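Local coordinates for ADP/ATP-dependent NAD(P)H-hydrate dehydratase (Bacillus subtilis, PDB 3RPZ), which catalyses the ADP- or ATP-dependent dehydration of NAD(P)H hydrate, which turns the damaged cofactor back into NADH or NADPH, at residues A[104-109]-A[129-134]; A[85-90]-A[112-117]; A[32-37]-A[100-105]; A[46-51]-A[217-222]. One frame throughout, in Å; residues are numbered along the deposited sequence.

Contact 1: residues A[104-109]-A[129-134]; sequences IGPGLP and ILDAGA. With NPW (beta-6-hydroxy-1,4,5,6-tetrahydronicotinamide adenine dinucleotide phosphate), chain D.
Gly105 and Gly133 sit where the two loops meet, and Gly133 N gives a hydrogen bond to Gly105 O at 3.2 Å. This donor lies above the carbonyl plane, 43° out of it. Leu108 N reaches the same oxygen from the opposite face and closes a type II turn from Gly105 to Leu108, so two N-H groups grip one buried carbonyl. The methyl CB of Ala132 also packs on Gly105 O at 3.3 Å. Gly105 CA lies 3.1 Å from Asp131 O; a side chain here would run into that oxygen, and the backbone angles by themselves call for glycine. With CG trans to its backbone N (chi1 -173°), Asp131 turns its carboxylate toward the proline ring, where OD2 meets Pro106 CG at 3.6 Å, the two side chains crossing at about a right angle. That oxygen is held by Thr222, and the side chain lies about 4 Å from a bound magnesium ion.

Behind the loops the strands pair in parallel. Ile104 N bonds to Ile129 O at 2.9 Å, and Asp131 N to Ile104 O at 3.1 Å. Ala134 CB packs on Ile104 CG2. These bonds probably hold the loops in the shape that meets the ligand. Gly107 N donates to O2B of the hydrated NADPH at 3.0 Å and weakly to O3B, while Ala132 CB rests against O2B. Such glycine-rich loops at the C-terminal ends of neighbouring parallel strands form the substrate pocket, as in the ribokinase-like fold.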
# COMPACT_ATOMS: atom_id res chain seq x y z
N ILE A 104 -23.27 -10.57 -4.31
CA ILE A 104 -22.87 -10.74 -5.71
C ILE A 104 -23.13 -9.45 -6.48
O ILE A 104 -24.15 -8.79 -6.26
CB ILE A 104 -23.58 -11.94 -6.40
CG1 ILE A 104 -23.12 -12.12 -7.85
CG2 ILE A 104 -25.00 -11.87 -6.32
CD1 ILE A 104 -23.30 -13.54 -8.51
N GLY A 105 -22.19 -9.04 -7.33
CA GLY A 105 -22.46 -8.03 -8.35
C GLY A 105 -21.46 -6.92 -8.57
O GLY A 105 -21.36 -6.46 -9.70
N PRO A 106 -20.85 -6.37 -7.49
CA PRO A 106 -19.96 -5.23 -7.73
C PRO A 106 -18.87 -5.52 -8.74
O PRO A 106 -18.18 -6.51 -8.60
CB PRO A 106 -19.46 -4.86 -6.34
CG PRO A 106 -20.52 -5.38 -5.40
CD PRO A 106 -20.99 -6.66 -6.06
N GLY A 107 -18.74 -4.69 -9.76
CA GLY A 107 -17.74 -4.92 -10.81
C GLY A 107 -17.91 -6.13 -11.67
O GLY A 107 -16.99 -6.55 -12.35
N LEU A 108 -19.12 -6.71 -11.66
CA LEU A 108 -19.42 -7.83 -12.55
C LEU A 108 -20.18 -7.32 -13.75
O LEU A 108 -21.05 -6.47 -13.61
CB LEU A 108 -20.29 -8.93 -11.83
CG LEU A 108 -19.64 -9.55 -10.61
CD1 LEU A 108 -20.51 -10.77 -10.20
CD2 LEU A 108 -18.21 -10.00 -10.89
N PRO A 109 -19.89 -7.85 -14.94
CA PRO A 109 -20.67 -7.46 -16.12
C PRO A 109 -22.12 -7.90 -15.95
O PRO A 109 -22.43 -8.90 -15.27
CB PRO A 109 -20.05 -8.29 -17.22
CG PRO A 109 -19.49 -9.41 -16.59
CD PRO A 109 -18.95 -8.92 -15.23
N ILE A 129 -27.20 -10.52 -0.94
CA ILE A 129 -27.24 -9.17 -1.48
C ILE A 129 -26.91 -9.20 -2.95
O ILE A 129 -25.96 -9.85 -3.39
CB ILE A 129 -26.14 -8.29 -0.83
CG1 ILE A 129 -26.29 -8.25 0.70
CG2 ILE A 129 -26.10 -6.90 -1.43
CD1 ILE A 129 -24.92 -7.98 1.41
N LEU A 130 -27.75 -8.54 -3.74
CA LEU A 130 -27.54 -8.37 -5.17
C LEU A 130 -27.33 -6.90 -5.44
O LEU A 130 -28.14 -6.05 -5.04
CB LEU A 130 -28.71 -8.87 -6.03
CG LEU A 130 -29.17 -10.29 -5.74
CD1 LEU A 130 -30.31 -10.67 -6.70
CD2 LEU A 130 -28.07 -11.31 -5.79
N ASP A 131 -26.25 -6.58 -6.15
CA ASP A 131 -25.87 -5.22 -6.48
C ASP A 131 -25.38 -5.15 -7.90
O ASP A 131 -24.95 -6.16 -8.46
CB ASP A 131 -24.74 -4.73 -5.52
CG ASP A 131 -24.39 -3.29 -5.67
OD1 ASP A 131 -25.26 -2.48 -6.03
OD2 ASP A 131 -23.19 -2.99 -5.45
N ALA A 132 -25.39 -3.96 -8.46
CA ALA A 132 -24.56 -3.67 -9.66
C ALA A 132 -24.85 -4.64 -10.81
O ALA A 132 -25.98 -4.70 -11.26
CB ALA A 132 -23.06 -3.61 -9.25
N GLY A 133 -23.86 -5.37 -11.30
CA GLY A 133 -24.06 -6.26 -12.43
C GLY A 133 -24.98 -7.42 -12.19
O GLY A 133 -25.40 -8.05 -13.15
N ALA A 134 -25.31 -7.71 -10.93
CA ALA A 134 -26.30 -8.73 -10.58
C ALA A 134 -27.72 -8.22 -10.53
O ALA A 134 -28.65 -9.02 -10.30
CB ALA A 134 -25.97 -9.41 -9.25
P NPW D . -27.02 10.09 -15.20
O1 NPW D . -26.53 9.54 -16.52
O2 NPW D . -26.00 10.65 -14.26
O3 NPW D . -28.23 11.04 -15.32
PA NPW D . -24.37 2.55 -14.37
PB NPW D . -22.26 2.37 -12.38
C1A NPW D . -27.91 6.87 -13.18
C1B NPW D . -19.02 -0.88 -11.31
N1C NPW D . -18.13 0.04 -10.65
N1D NPW D . -29.95 9.86 -9.58
C2A NPW D . -26.99 7.69 -14.07
O2A NPW D . -27.72 8.85 -14.44
C2B NPW D . -20.32 -1.19 -10.55
O2B NPW D . -20.12 -2.05 -9.46
C2C NPW D . -16.86 -0.18 -10.44
C2D NPW D . -30.19 9.80 -10.90
C3A NPW D . -26.71 6.75 -15.23
O3A NPW D . -27.79 6.72 -16.19
C3B NPW D . -21.11 -1.82 -11.71
O3B NPW D . -20.71 -3.19 -11.81
C3C NPW D . -15.88 0.55 -10.00
N3D NPW D . -29.63 8.99 -11.81
C4B NPW D . -20.62 -1.02 -12.93
O4B NPW D . -19.41 -0.30 -12.54
C4C NPW D . -16.22 2.00 -9.68
C4D NPW D . -28.75 8.16 -11.24
O4D NPW D . -27.43 5.53 -13.34
C4E NPW D . -26.66 5.41 -14.51
C5A NPW D . -28.38 8.16 -9.87
C5B NPW D . -21.64 -0.00 -13.44
O5B NPW D . -22.17 0.76 -12.35
C5C NPW D . -17.47 2.40 -10.46
C5E NPW D . -25.24 5.04 -14.08
O5E NPW D . -25.25 3.67 -13.67
C6C NPW D . -18.63 1.39 -10.23
O6C NPW D . -19.07 1.34 -8.87
C6D NPW D . -29.03 9.08 -8.97
N6D NPW D . -28.82 9.19 -7.67
N7A NPW D . -27.40 7.25 -9.56
C7C NPW D . -14.57 0.04 -9.72
N7C NPW D . -13.65 0.87 -9.23
O7C NPW D . -14.28 -1.15 -9.99
C8A NPW D . -27.12 6.66 -10.79
N9A NPW D . -27.97 7.24 -11.77
OA1 NPW D . -24.25 2.74 -15.82
OA2 NPW D . -25.03 1.38 -13.83
OA3 NPW D . -22.89 2.76 -13.80
OB1 NPW D . -23.11 2.72 -11.24
OB2 NPW D . -20.89 2.96 -12.45

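Contact 2: residues A[85-90]-A[112-117]; sequences DGWKKA and ESVQQA
Trp87 meets Val114 through apolar packing. The six-membered ring of the indole presents CZ3 to Val114 CG2 at 3.9 Å, with CE3 a little farther, and the two side chains cross at a slant. Chi1 of Trp87 is 63°, which places CG between the backbone N and the carbonyl carbon and lets the far rim of the ring reach the other helix. Lys88 CG lies 3.7 Å above one face of the indole, offset toward the rim. A second apolar pair is Ala90 CB and Ala117 CB, 3.8 Å apart. These small methyls let the backbones come together, with the CA atoms of Ala90 and Ala117 at 4.7 Å.

Helix 86-89 follows strand 81-84, and helix 112-121 links strand 101-104 to its parallel neighbour 128-130 in a beta-alpha-beta crossover. Both helices lie on the sheet face that carries Leu36: Trp87 and Ala90 touch Leu36, while Ala117 packs on Ile104.

Carbon-to-carbonyl packing adds to this. Ala117 CB sits 3.6 Å from Trp87 O, and Ala90 O lies as near to Ala117 CA.

Polar linkage runs through one water. It donates to Trp87 O at 2.8 Å and, weakly, to Ser113 O at 3.0 Å. No direct hydrogen bond joins the two segments. Trp87 NE1 turns instead to Gly38 O in a weak bond, and Gln115 NE2 donates to Ala134 O.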
# COMPACT_ATOMS: atom_id res chain seq x y z
N ASP A 85 -11.89 -17.83 -9.62
CA ASP A 85 -12.94 -17.72 -10.65
C ASP A 85 -14.30 -18.07 -10.07
O ASP A 85 -15.16 -18.61 -10.76
CB ASP A 85 -12.61 -18.55 -11.89
CG ASP A 85 -11.45 -17.99 -12.65
OD1 ASP A 85 -11.37 -16.75 -12.80
OD2 ASP A 85 -10.62 -18.80 -13.08
N GLY A 86 -14.53 -17.72 -8.79
CA GLY A 86 -15.71 -18.15 -8.13
C GLY A 86 -17.05 -17.68 -8.70
O GLY A 86 -18.01 -18.43 -8.66
N TRP A 87 -17.11 -16.42 -9.19
CA TRP A 87 -18.39 -15.92 -9.72
C TRP A 87 -18.74 -16.62 -11.02
O TRP A 87 -19.92 -16.80 -11.28
CB TRP A 87 -18.45 -14.42 -9.82
CG TRP A 87 -17.54 -13.67 -10.72
CD1 TRP A 87 -16.42 -13.05 -10.36
CD2 TRP A 87 -17.73 -13.38 -12.10
NE1 TRP A 87 -15.85 -12.45 -11.45
CE2 TRP A 87 -16.64 -12.63 -12.53
CE3 TRP A 87 -18.72 -13.69 -13.01
CZ2 TRP A 87 -16.52 -12.15 -13.86
CZ3 TRP A 87 -18.60 -13.21 -14.34
CH2 TRP A 87 -17.51 -12.46 -14.72
N LYS A 88 -17.73 -17.01 -11.79
CA LYS A 88 -17.98 -17.81 -12.99
C LYS A 88 -18.38 -19.21 -12.57
O LYS A 88 -19.32 -19.82 -13.15
CB LYS A 88 -16.76 -17.78 -13.93
CG LYS A 88 -16.46 -16.38 -14.47
CD LYS A 88 -15.28 -16.36 -15.46
CE LYS A 88 -14.70 -14.96 -15.70
NZ LYS A 88 -13.78 -14.89 -16.89
N LYS A 89 -17.66 -19.85 -11.64
CA LYS A 89 -18.01 -21.17 -11.18
C LYS A 89 -19.38 -21.32 -10.57
O LYS A 89 -20.03 -22.36 -10.67
CB LYS A 89 -16.94 -21.72 -10.20
CG LYS A 89 -15.58 -21.93 -10.85
CD LYS A 89 -14.60 -22.41 -9.79
CE LYS A 89 -13.25 -22.78 -10.35
NZ LYS A 89 -12.20 -22.84 -9.22
N ALA A 90 -19.84 -20.23 -9.93
CA ALA A 90 -21.15 -20.22 -9.33
C ALA A 90 -22.27 -20.34 -10.34
O ALA A 90 -23.37 -20.74 -10.01
CB ALA A 90 -21.38 -18.94 -8.45
N GLU A 112 -26.12 -12.70 -18.54
CA GLU A 112 -26.94 -13.87 -18.22
C GLU A 112 -26.13 -14.85 -17.39
O GLU A 112 -26.72 -15.51 -16.51
CB GLU A 112 -27.43 -14.56 -19.50
CG GLU A 112 -28.40 -13.72 -20.29
CD GLU A 112 -28.93 -14.41 -21.54
OE1 GLU A 112 -28.93 -15.67 -21.59
OE2 GLU A 112 -29.38 -13.68 -22.45
N SER A 113 -24.81 -14.93 -17.60
CA SER A 113 -24.03 -15.83 -16.75
C SER A 113 -24.05 -15.38 -15.28
O SER A 113 -24.07 -16.20 -14.36
CB SER A 113 -22.60 -15.95 -17.21
OG SER A 113 -22.57 -16.61 -18.44
N VAL A 114 -23.98 -14.07 -15.05
CA VAL A 114 -24.13 -13.57 -13.69
C VAL A 114 -25.48 -13.90 -13.12
O VAL A 114 -25.57 -14.34 -11.94
CB VAL A 114 -23.81 -12.09 -13.63
CG1 VAL A 114 -24.09 -11.50 -12.26
CG2 VAL A 114 -22.29 -11.89 -13.95
N GLN A 115 -26.55 -13.81 -13.94
CA GLN A 115 -27.83 -14.26 -13.45
C GLN A 115 -27.93 -15.73 -13.10
O GLN A 115 -28.62 -16.10 -12.19
CB GLN A 115 -28.96 -13.87 -14.39
CG GLN A 115 -29.17 -12.35 -14.52
CD GLN A 115 -29.56 -11.79 -13.21
OE1 GLN A 115 -30.55 -12.23 -12.63
NE2 GLN A 115 -28.79 -10.80 -12.70
N GLN A 116 -27.22 -16.56 -13.85
CA GLN A 116 -27.12 -17.96 -13.50
C GLN A 116 -26.47 -18.16 -12.16
O GLN A 116 -26.92 -19.01 -11.39
CB GLN A 116 -26.39 -18.72 -14.59
CG GLN A 116 -27.15 -18.80 -15.85
CD GLN A 116 -28.28 -19.82 -15.81
OE1 GLN A 116 -29.49 -19.46 -15.76
NE2 GLN A 116 -27.90 -21.10 -15.89
N ALA A 117 -25.41 -17.41 -11.90
CA ALA A 117 -24.76 -17.45 -10.58
C ALA A 117 -25.74 -17.00 -9.46
O ALA A 117 -25.80 -17.64 -8.42
CB ALA A 117 -23.47 -16.62 -10.56
O HOH W 1 -21.19 -16.01 -13.70

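Contact 3: residues A[32-37]-A[100-105]; sequences TALLLA and RAIAIG
Leu36 and Ile104 make the tight end of this strand pair. Their CA atoms are 4.5 Å apart, and their side chains cross at a slant on one face of the sheet. Leu36 CD1 meets Ile104 CD1 at 3.9 Å, and Leu36 CB lies against Ile104 CG1. Ile104 reaches this place because CG1 stands trans to the backbone N (chi1 -178°). An alanine here is likely to leave Leu36 CD1 without its partner CD1 and to open a gap beneath Ala117 and Val118 of helix 112-121. On the same face Leu34 and Ile102 lie side by side, CB to CG1 at 4.1 Å. The other face carries smaller side chains, mostly alanines, and Leu35 CD1 touches Ala103 CB.

Backbone hydrogen bonds of the parallel-strand pattern hold this part. Leu36 N donates to Ala103 O at 2.8 Å, and Gly105 N to Leu36 O at 3.0 Å, almost straight along the carbonyl.

The start of the pair is partly exposed and has little side-chain packing. Arg100 N bonds to Thr32 O at 2.8 Å, the donor tilted 26° from the carbonyl plane, but Thr32 points away from the other strand. The Arg100 chain bends off, and its NH2 goes to Thr29 O.

Strand 32-36 has strand 60-65 as its other neighbour, and 101-104 has 128-130. Helix 112-121 covers the Leu36 face; helix 217-231 packs on the face of Ala33, Ala101 and Ala103.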
# COMPACT_ATOMS: atom_id res chain seq x y z
N THR A 32 -18.52 -17.08 7.96
CA THR A 32 -17.78 -16.90 6.72
C THR A 32 -18.72 -16.35 5.68
O THR A 32 -19.75 -16.94 5.40
CB THR A 32 -17.19 -18.20 6.23
OG1 THR A 32 -16.34 -18.75 7.27
CG2 THR A 32 -16.36 -17.96 4.97
N ALA A 33 -18.40 -15.19 5.13
CA ALA A 33 -19.13 -14.55 4.05
C ALA A 33 -18.49 -14.86 2.71
O ALA A 33 -17.30 -15.09 2.65
CB ALA A 33 -19.22 -13.05 4.26
N LEU A 34 -19.30 -14.88 1.66
CA LEU A 34 -18.83 -14.97 0.29
C LEU A 34 -19.14 -13.70 -0.45
O LEU A 34 -20.29 -13.25 -0.46
CB LEU A 34 -19.50 -16.14 -0.41
CG LEU A 34 -19.09 -16.39 -1.85
CD1 LEU A 34 -17.61 -16.78 -2.05
CD2 LEU A 34 -19.99 -17.46 -2.49
N LEU A 35 -18.13 -13.16 -1.13
CA LEU A 35 -18.26 -11.99 -1.98
C LEU A 35 -17.91 -12.38 -3.42
O LEU A 35 -16.77 -12.80 -3.69
CB LEU A 35 -17.30 -10.87 -1.53
CG LEU A 35 -17.25 -9.66 -2.46
CD1 LEU A 35 -18.55 -8.90 -2.57
CD2 LEU A 35 -16.14 -8.71 -2.02
N LEU A 36 -18.87 -12.22 -4.32
CA LEU A 36 -18.74 -12.53 -5.74
C LEU A 36 -18.70 -11.20 -6.47
O LEU A 36 -19.69 -10.53 -6.64
CB LEU A 36 -19.86 -13.46 -6.21
CG LEU A 36 -19.92 -14.82 -5.55
CD1 LEU A 36 -21.07 -15.62 -6.14
CD2 LEU A 36 -18.59 -15.61 -5.74
N ALA A 37 -17.49 -10.78 -6.85
CA ALA A 37 -17.28 -9.40 -7.31
C ALA A 37 -15.98 -9.29 -8.07
O ALA A 37 -15.08 -10.11 -7.87
CB ALA A 37 -17.24 -8.43 -6.10
N ARG A 100 -22.44 -17.69 5.82
CA ARG A 100 -23.32 -16.89 6.67
C ARG A 100 -24.17 -15.88 5.88
O ARG A 100 -25.28 -15.58 6.25
CB ARG A 100 -22.52 -16.26 7.80
CG ARG A 100 -23.29 -15.35 8.72
CD ARG A 100 -24.00 -16.01 9.85
NE ARG A 100 -23.25 -16.98 10.62
CZ ARG A 100 -22.64 -16.75 11.78
NH1 ARG A 100 -22.05 -17.74 12.39
NH2 ARG A 100 -22.58 -15.55 12.30
N ALA A 101 -23.60 -15.36 4.81
CA ALA A 101 -24.22 -14.35 3.96
C ALA A 101 -23.42 -14.32 2.66
O ALA A 101 -22.20 -14.63 2.68
CB ALA A 101 -24.24 -12.96 4.62
N ILE A 102 -24.02 -13.90 1.57
CA ILE A 102 -23.38 -13.86 0.24
C ILE A 102 -23.74 -12.52 -0.41
O ILE A 102 -24.92 -12.12 -0.36
CB ILE A 102 -23.86 -15.01 -0.66
CG1 ILE A 102 -23.58 -16.35 0.02
CG2 ILE A 102 -23.25 -14.91 -2.07
CD1 ILE A 102 -24.16 -17.57 -0.71
N ALA A 103 -22.79 -11.87 -1.05
CA ALA A 103 -23.05 -10.74 -1.92
C ALA A 103 -22.53 -11.02 -3.30
O ALA A 103 -21.45 -11.59 -3.45
CB ALA A 103 -22.41 -9.46 -1.38
N ILE A 104 -23.27 -10.57 -4.31
CA ILE A 104 -22.87 -10.74 -5.71
C ILE A 104 -23.13 -9.45 -6.48
O ILE A 104 -24.15 -8.79 -6.26
CB ILE A 104 -23.58 -11.94 -6.40
CG1 ILE A 104 -23.12 -12.12 -7.85
CG2 ILE A 104 -25.00 -11.87 -6.32
CD1 ILE A 104 -23.30 -13.54 -8.51
N GLY A 105 -22.19 -9.04 -7.33
CA GLY A 105 -22.46 -8.03 -8.35
C GLY A 105 -21.46 -6.92 -8.57
O GLY A 105 -21.36 -6.46 -9.70

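Contact 4: residues A[46-51]-A[217-222]; sequences ALLAGL and TGDTLT. With AMP (adenosine monophosphate), chain C.
Ala49 and Thr220 mark the crossing of the two helices, with CA atoms 4.4 Å apart, short-segment axes approaching to 6.8 Å and a crossing angle of -41°. The small side chain of Ala49 permits this approach. Its CB lies on the backbone, 3.3 Å from Asp219 O, rather than on another side chain. Leu48 fills the next place: its CB meets Thr220 OG1 at 3.7 Å and Asp219 CB at 4.2 Å, and CD2 also faces the hydroxyl. Leu48 and Thr220 lean across each other at an angle. Chi1 of Thr220 is -62°, which sets OG1 on the side of Leu48. No direct hydrogen bond crosses the interface, but a water joins Leu48 O, to which it donates, with Thr220 OG1. The hydroxyl has a further, weak bond to Gly216 O in its own chain.

The N-terminal end of helix 217-231 lies against the bound ligands. At its first turn Gly218 N donates to AMP O1P at 2.9 Å. A side chain at Gly218 would clash with AMP O3P, so glycine lets the phosphate come up to the helix start, where the helix dipole would probably favour its charge. Asp219 OD2 is hydrogen-bonded to O6C, the hydroxyl of the hydrated nicotinamide ring, and the carboxylate lies about 4 Å from a magnesium ion. The sequence Gly216 to Asp219, Gly-Thr-Gly-Asp, fits the Gly-X-Gly-Asp motif with which ribokinase-like proteins bind phosphate at a helix N-terminus.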
# COMPACT_ATOMS: atom_id res chain seq x y z
N ALA A 46 -14.03 -5.22 -6.30
CA ALA A 46 -13.86 -6.33 -5.39
C ALA A 46 -13.07 -5.99 -4.16
O ALA A 46 -13.37 -6.45 -3.05
CB ALA A 46 -13.25 -7.56 -6.11
N LEU A 47 -12.01 -5.20 -4.32
CA LEU A 47 -11.23 -4.71 -3.18
C LEU A 47 -12.09 -3.80 -2.30
O LEU A 47 -12.06 -3.90 -1.10
CB LEU A 47 -9.95 -3.99 -3.64
CG LEU A 47 -9.07 -3.41 -2.57
CD1 LEU A 47 -8.71 -4.40 -1.42
CD2 LEU A 47 -7.78 -2.87 -3.21
N LEU A 48 -12.86 -2.91 -2.93
CA LEU A 48 -13.69 -2.00 -2.18
C LEU A 48 -14.74 -2.73 -1.34
O LEU A 48 -14.90 -2.48 -0.15
CB LEU A 48 -14.35 -1.00 -3.12
CG LEU A 48 -13.40 -0.02 -3.80
CD1 LEU A 48 -14.22 0.77 -4.82
CD2 LEU A 48 -12.74 0.91 -2.80
N ALA A 49 -15.44 -3.68 -1.98
CA ALA A 49 -16.45 -4.43 -1.26
C ALA A 49 -15.80 -5.36 -0.23
O ALA A 49 -16.34 -5.58 0.85
CB ALA A 49 -17.33 -5.21 -2.26
N GLY A 50 -14.64 -5.93 -0.56
CA GLY A 50 -13.97 -6.81 0.40
C GLY A 50 -13.53 -6.10 1.65
O GLY A 50 -13.71 -6.59 2.76
N LEU A 51 -12.95 -4.92 1.51
CA LEU A 51 -12.59 -4.08 2.66
C LEU A 51 -13.81 -3.69 3.45
O LEU A 51 -13.82 -3.80 4.67
CB LEU A 51 -11.87 -2.81 2.15
CG LEU A 51 -10.47 -2.91 1.73
CD1 LEU A 51 -10.08 -1.76 0.83
CD2 LEU A 51 -9.50 -3.03 2.92
N THR A 217 -18.22 4.10 -4.11
CA THR A 217 -18.83 4.15 -2.79
C THR A 217 -19.95 3.13 -2.61
O THR A 217 -20.12 2.61 -1.48
CB THR A 217 -19.28 5.55 -2.43
OG1 THR A 217 -20.27 5.94 -3.37
CG2 THR A 217 -18.12 6.55 -2.42
N GLY A 218 -20.72 2.82 -3.65
CA GLY A 218 -21.73 1.81 -3.53
C GLY A 218 -21.17 0.40 -3.46
O GLY A 218 -21.75 -0.48 -2.85
N ASP A 219 -19.99 0.22 -4.04
CA ASP A 219 -19.29 -1.06 -3.95
C ASP A 219 -18.87 -1.31 -2.50
O ASP A 219 -19.04 -2.41 -1.94
CB ASP A 219 -18.12 -1.10 -4.94
CG ASP A 219 -18.53 -0.80 -6.34
OD1 ASP A 219 -19.58 -1.34 -6.81
OD2 ASP A 219 -17.82 -0.03 -7.02
N THR A 220 -18.28 -0.29 -1.84
CA THR A 220 -17.98 -0.36 -0.44
C THR A 220 -19.25 -0.70 0.40
O THR A 220 -19.21 -1.51 1.33
CB THR A 220 -17.38 0.96 0.01
OG1 THR A 220 -16.14 1.20 -0.68
CG2 THR A 220 -17.12 0.98 1.51
N LEU A 221 -20.36 0.00 0.12
CA LEU A 221 -21.59 -0.24 0.86
C LEU A 221 -22.01 -1.70 0.77
O LEU A 221 -22.40 -2.28 1.80
CB LEU A 221 -22.72 0.70 0.39
CG LEU A 221 -24.05 0.40 1.03
CD1 LEU A 221 -24.05 0.69 2.52
CD2 LEU A 221 -25.16 1.23 0.33
N THR A 222 -21.97 -2.31 -0.41
CA THR A 222 -22.37 -3.71 -0.54
C THR A 222 -21.58 -4.58 0.42
O THR A 222 -22.09 -5.45 1.10
CB THR A 222 -22.16 -4.15 -1.98
OG1 THR A 222 -23.11 -3.42 -2.77
CG2 THR A 222 -22.37 -5.65 -2.16
P AMP C . -23.29 3.69 -6.29
O1P AMP C . -21.72 3.71 -6.19
O2P AMP C . -23.66 4.61 -7.38
O3P AMP C . -23.71 2.24 -6.40
O5' AMP C . -23.69 4.05 -4.86
C5' AMP C . -23.48 5.43 -4.36
C4' AMP C . -23.54 5.43 -2.87
O4' AMP C . -23.20 6.77 -2.37
C3' AMP C . -24.89 5.09 -2.28
O3' AMP C . -24.71 4.59 -0.97
C2' AMP C . -25.50 6.51 -2.27
O2' AMP C . -26.68 6.62 -1.45
C1' AMP C . -24.35 7.32 -1.72
N9 AMP C . -24.39 8.72 -2.18
C8 AMP C . -24.00 9.19 -3.37
N7 AMP C . -24.19 10.54 -3.46
C5 AMP C . -24.69 10.89 -2.26
C6 AMP C . -25.16 12.17 -1.69
N6 AMP C . -25.09 13.29 -2.43
N1 AMP C . -25.64 12.11 -0.44
C2 AMP C . -25.70 10.99 0.29
N3 AMP C . -25.32 9.76 -0.18
C4 AMP C . -24.87 9.77 -1.40
O HOH W 2 -13.96 0.03 0.74

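In the fold
All four contacts belong to one alpha/beta unit built round the parallel part of a mixed sheet. Contacts 1 and 3 are neighbours, with centres about 10 Å apart: strand 101-104 is common to both, and they share Ile104 and Gly105. Contact 2 lies over one face of the sheet and contact 4 over the other, their centres about 19 Å apart and without touching. Along the chain the segments run 32-37, 46-51, 85-90, 100-105 with 104-109, 112-117, 129-134 and 217-222, so contact 4 joins parts far apart in sequence. Contacts 1 and 4 meet through Asp131 and Thr222, which brings the loops holding the hydrated NADPH beside the helix start that binds AMP.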